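Local structure of cpftsy (Physcomitrella patens, 4AK9) at residues A[237-242]-A[260-265]. The protein is a chloroplast FtsY, a SIMIBI-class GTPase that probably acts as the signal recognition particle receptor in protein targeting to the thylakoid membrane. Residues are numbered along the deposited sequence; the frame is centred on the assembly and turned at random.
Sequences NEVLLV and QVIGVT
Val239 meets the end of Ile262 tip to tip, its CG1 lying 3.8 Å from Ile262 CD1, while its CB rests 3.4 Å from Gly263 O. Two residues further along each segment, Val264 CG1 touches Leu241 CB at 3.8 Å, so apolar contacts follow the loop from the end of helix 251-261 down onto strand 238-244. The polar half belongs to Thr265. Its OG1 sits between the backbone N and the carbonyl carbon (chi1 62°), facing the strand, where it accepts a bond from Val239 N at 2.9 Å and donates to Glu238 OE1 at 2.5 Å, meeting that oxygen from above the carboxylate plane. Thr265 N completes the grip on Val239 with a 2.8 Å bond to its O. An alanine in its place would probably leave Val239 N without this acceptor and take from OE1 one of its bonds. The other carboxylate oxygen, OE2, bridges to Lys293. The whole illustrates how a beta-alpha-beta crossover in a P-loop GTPase fold returns to its sheet, just ahead of parallel strand 266-270. One hydroxyl, donor and acceptor at once, thus ties the returning loop both to the strand's backbone and to the carboxylate of Glu238, whose negative charge Lys293 probably helps to balance.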
ATOM      1  N   ASN A 237     -25.696  12.671 -14.321  1.00 19.46           N
ATOM      2  CA  ASN A 237     -26.064  12.895 -12.926  1.00 19.47           C
ATOM      3  C   ASN A 237     -25.001  12.354 -11.968  1.00 18.71           C
ATOM      4  O   ASN A 237     -24.831  12.890 -10.883  1.00 21.04           O
ATOM      5  CB  ASN A 237     -27.391  12.226 -12.637  1.00 24.02           C
ATOM      6  CG  ASN A 237     -28.497  12.753 -13.533  1.00 25.43           C
ATOM      7  OD1 ASN A 237     -28.590  12.378 -14.702  1.00 24.69           O
ATOM      8  ND2 ASN A 237     -29.317  13.644 -12.992  1.00 32.84           N
ATOM      9  N   GLU A 238     -24.304  11.302 -12.401  1.00 22.14           N
ATOM     10  CA  GLU A 238     -23.202  10.697 -11.638  1.00 21.59           C
ATOM     11  C   GLU A 238     -22.057  10.348 -12.580  1.00 17.07           C
ATOM     12  O   GLU A 238     -22.275   9.958 -13.731  1.00 21.64           O
ATOM     13  CB  GLU A 238     -23.692   9.429 -10.898  1.00 19.05           C
ATOM     14  CG  GLU A 238     -24.742   9.666  -9.795  1.00 21.72           C
ATOM     15  CD  GLU A 238     -24.134  10.263  -8.522  1.00 24.65           C
ATOM     16  OE1 GLU A 238     -22.892  10.138  -8.304  1.00 26.97           O
ATOM     17  OE2 GLU A 238     -24.893  10.848  -7.713  1.00 30.32           O
ATOM     18  N   VAL A 239     -20.829  10.519 -12.107  1.00 18.09           N
ATOM     19  CA  VAL A 239     -19.642   9.989 -12.783  1.00 15.05           C
ATOM     20  C   VAL A 239     -18.966   9.101 -11.711  1.00 18.48           C
ATOM     21  O   VAL A 239     -18.445   9.571 -10.688  1.00 15.70           O
ATOM     22  CB  VAL A 239     -18.666  11.090 -13.324  1.00 16.23           C
ATOM     23  CG1 VAL A 239     -17.414  10.484 -13.949  1.00 17.14           C
ATOM     24  CG2 VAL A 239     -19.378  12.015 -14.342  1.00 18.29           C
ATOM     25  N   LEU A 240     -19.052   7.800 -11.922  1.00 16.65           N
ATOM     26  CA  LEU A 240     -18.626   6.848 -10.904  1.00 19.00           C
ATOM     27  C   LEU A 240     -17.314   6.225 -11.347  1.00 15.93           C
ATOM     28  O   LEU A 240     -17.225   5.589 -12.396  1.00 19.30           O
ATOM     29  CB  LEU A 240     -19.720   5.780 -10.707  1.00 20.63           C
ATOM     30  CG  LEU A 240     -21.061   6.347 -10.271  1.00 23.10           C
ATOM     31  CD1 LEU A 240     -22.129   5.241 -10.206  1.00 24.00           C
ATOM     32  CD2 LEU A 240     -20.912   7.048  -8.915  1.00 22.43           C
ATOM     33  N   LEU A 241     -16.263   6.428 -10.546  1.00 15.92           N
ATOM     34  CA  LEU A 241     -14.953   5.856 -10.839  1.00 17.01           C
ATOM     35  C   LEU A 241     -14.769   4.470 -10.158  1.00 15.82           C
ATOM     36  O   LEU A 241     -14.880   4.333  -8.923  1.00 16.45           O
ATOM     37  CB  LEU A 241     -13.854   6.849 -10.386  1.00 16.37           C
ATOM     38  CG  LEU A 241     -12.429   6.319 -10.485  1.00 18.98           C
ATOM     39  CD1 LEU A 241     -12.029   6.039 -11.934  1.00 17.58           C
ATOM     40  CD2 LEU A 241     -11.431   7.297  -9.858  1.00 18.22           C
ATOM     41  N   VAL A 242     -14.494   3.459 -10.968  1.00 16.12           N
ATOM     42  CA  VAL A 242     -14.391   2.096 -10.462  1.00 17.20           C
ATOM     43  C   VAL A 242     -12.917   1.836 -10.194  1.00 18.22           C
ATOM     44  O   VAL A 242     -12.079   2.023 -11.074  1.00 17.85           O
ATOM     45  CB  VAL A 242     -14.910   1.056 -11.488  1.00 18.78           C
ATOM     46  CG1 VAL A 242     -14.755  -0.370 -10.888  1.00 23.42           C
ATOM     47  CG2 VAL A 242     -16.348   1.324 -11.849  1.00 18.10           C
ATOM     48  N   GLN A 260      -8.900  14.633 -12.485  1.00 21.24           N
ATOM     49  CA  GLN A 260      -8.429  15.792 -13.243  1.00 24.82           C
ATOM     50  C   GLN A 260      -9.052  15.823 -14.641  1.00 26.27           C
ATOM     51  O   GLN A 260      -9.248  16.915 -15.189  1.00 26.53           O
ATOM     52  CB  GLN A 260      -6.911  15.773 -13.381  1.00 24.74           C
ATOM     53  CG  GLN A 260      -6.188  16.421 -12.204  1.00 32.54           C
ATOM     54  CD  GLN A 260      -4.691  16.348 -12.370  1.00 43.03           C
ATOM     55  OE1 GLN A 260      -4.122  15.254 -12.429  1.00 41.42           O
ATOM     56  NE2 GLN A 260      -4.037  17.516 -12.477  1.00 34.14           N
ATOM     57  N   VAL A 261      -9.320  14.650 -15.217  1.00 26.14           N
ATOM     58  CA  VAL A 261      -9.988  14.561 -16.530  1.00 25.24           C
ATOM     59  C   VAL A 261     -11.488  14.908 -16.486  1.00 28.55           C
ATOM     60  O   VAL A 261     -11.979  15.698 -17.320  1.00 26.62           O
ATOM     61  CB  VAL A 261      -9.790  13.173 -17.177  1.00 26.26           C
ATOM     62  CG1 VAL A 261     -10.518  13.090 -18.525  1.00 28.60           C
ATOM     63  CG2 VAL A 261      -8.297  12.878 -17.374  1.00 34.86           C
ATOM     64  N   ILE A 262     -12.215  14.358 -15.500  1.00 21.86           N
ATOM     65  CA  ILE A 262     -13.661  14.474 -15.422  1.00 19.43           C
ATOM     66  C   ILE A 262     -14.093  14.586 -13.964  1.00 19.16           C
ATOM     67  O   ILE A 262     -13.449  14.021 -13.072  1.00 24.58           O
ATOM     68  CB  ILE A 262     -14.345  13.234 -16.158  1.00 19.19           C
ATOM     69  CG1 ILE A 262     -15.865  13.385 -16.207  1.00 26.60           C
ATOM     70  CG2 ILE A 262     -13.940  11.894 -15.500  1.00 21.29           C
ATOM     71  CD1 ILE A 262     -16.538  12.320 -17.146  1.00 23.66           C
ATOM     72  N   GLY A 263     -15.172  15.302 -13.709  1.00 21.05           N
ATOM     73  CA  GLY A 263     -15.646  15.502 -12.348  1.00 24.50           C
ATOM     74  C   GLY A 263     -16.256  14.226 -11.753  1.00 24.29           C
ATOM     75  O   GLY A 263     -17.454  13.964 -11.948  1.00 22.83           O
ATOM     76  N   VAL A 264     -15.465  13.477 -10.983  1.00 19.61           N
ATOM     77  CA  VAL A 264     -15.923  12.216 -10.362  1.00 17.23           C
ATOM     78  C   VAL A 264     -16.846  12.545  -9.198  1.00 23.20           C
ATOM     79  O   VAL A 264     -16.501  13.370  -8.341  1.00 21.36           O
ATOM     80  CB  VAL A 264     -14.704  11.400  -9.863  1.00 20.04           C
ATOM     81  CG1 VAL A 264     -15.160  10.130  -9.100  1.00 19.21           C
ATOM     82  CG2 VAL A 264     -13.802  11.019 -11.027  1.00 19.57           C
ATOM     83  N   THR A 265     -18.020  11.924  -9.165  1.00 17.22           N
ATOM     84  CA  THR A 265     -18.985  12.211  -8.109  1.00 19.93           C
ATOM     85  C   THR A 265     -19.001  11.117  -7.042  1.00 17.12           C
ATOM     86  O   THR A 265     -19.570  11.308  -5.954  1.00 19.73           O
ATOM     87  CB  THR A 265     -20.402  12.380  -8.695  1.00 21.86           C
ATOM     88  OG1 THR A 265     -20.805  11.157  -9.329  1.00 21.25           O
ATOM     89  CG2 THR A 265     -20.382  13.493  -9.756  1.00 24.97           C
TER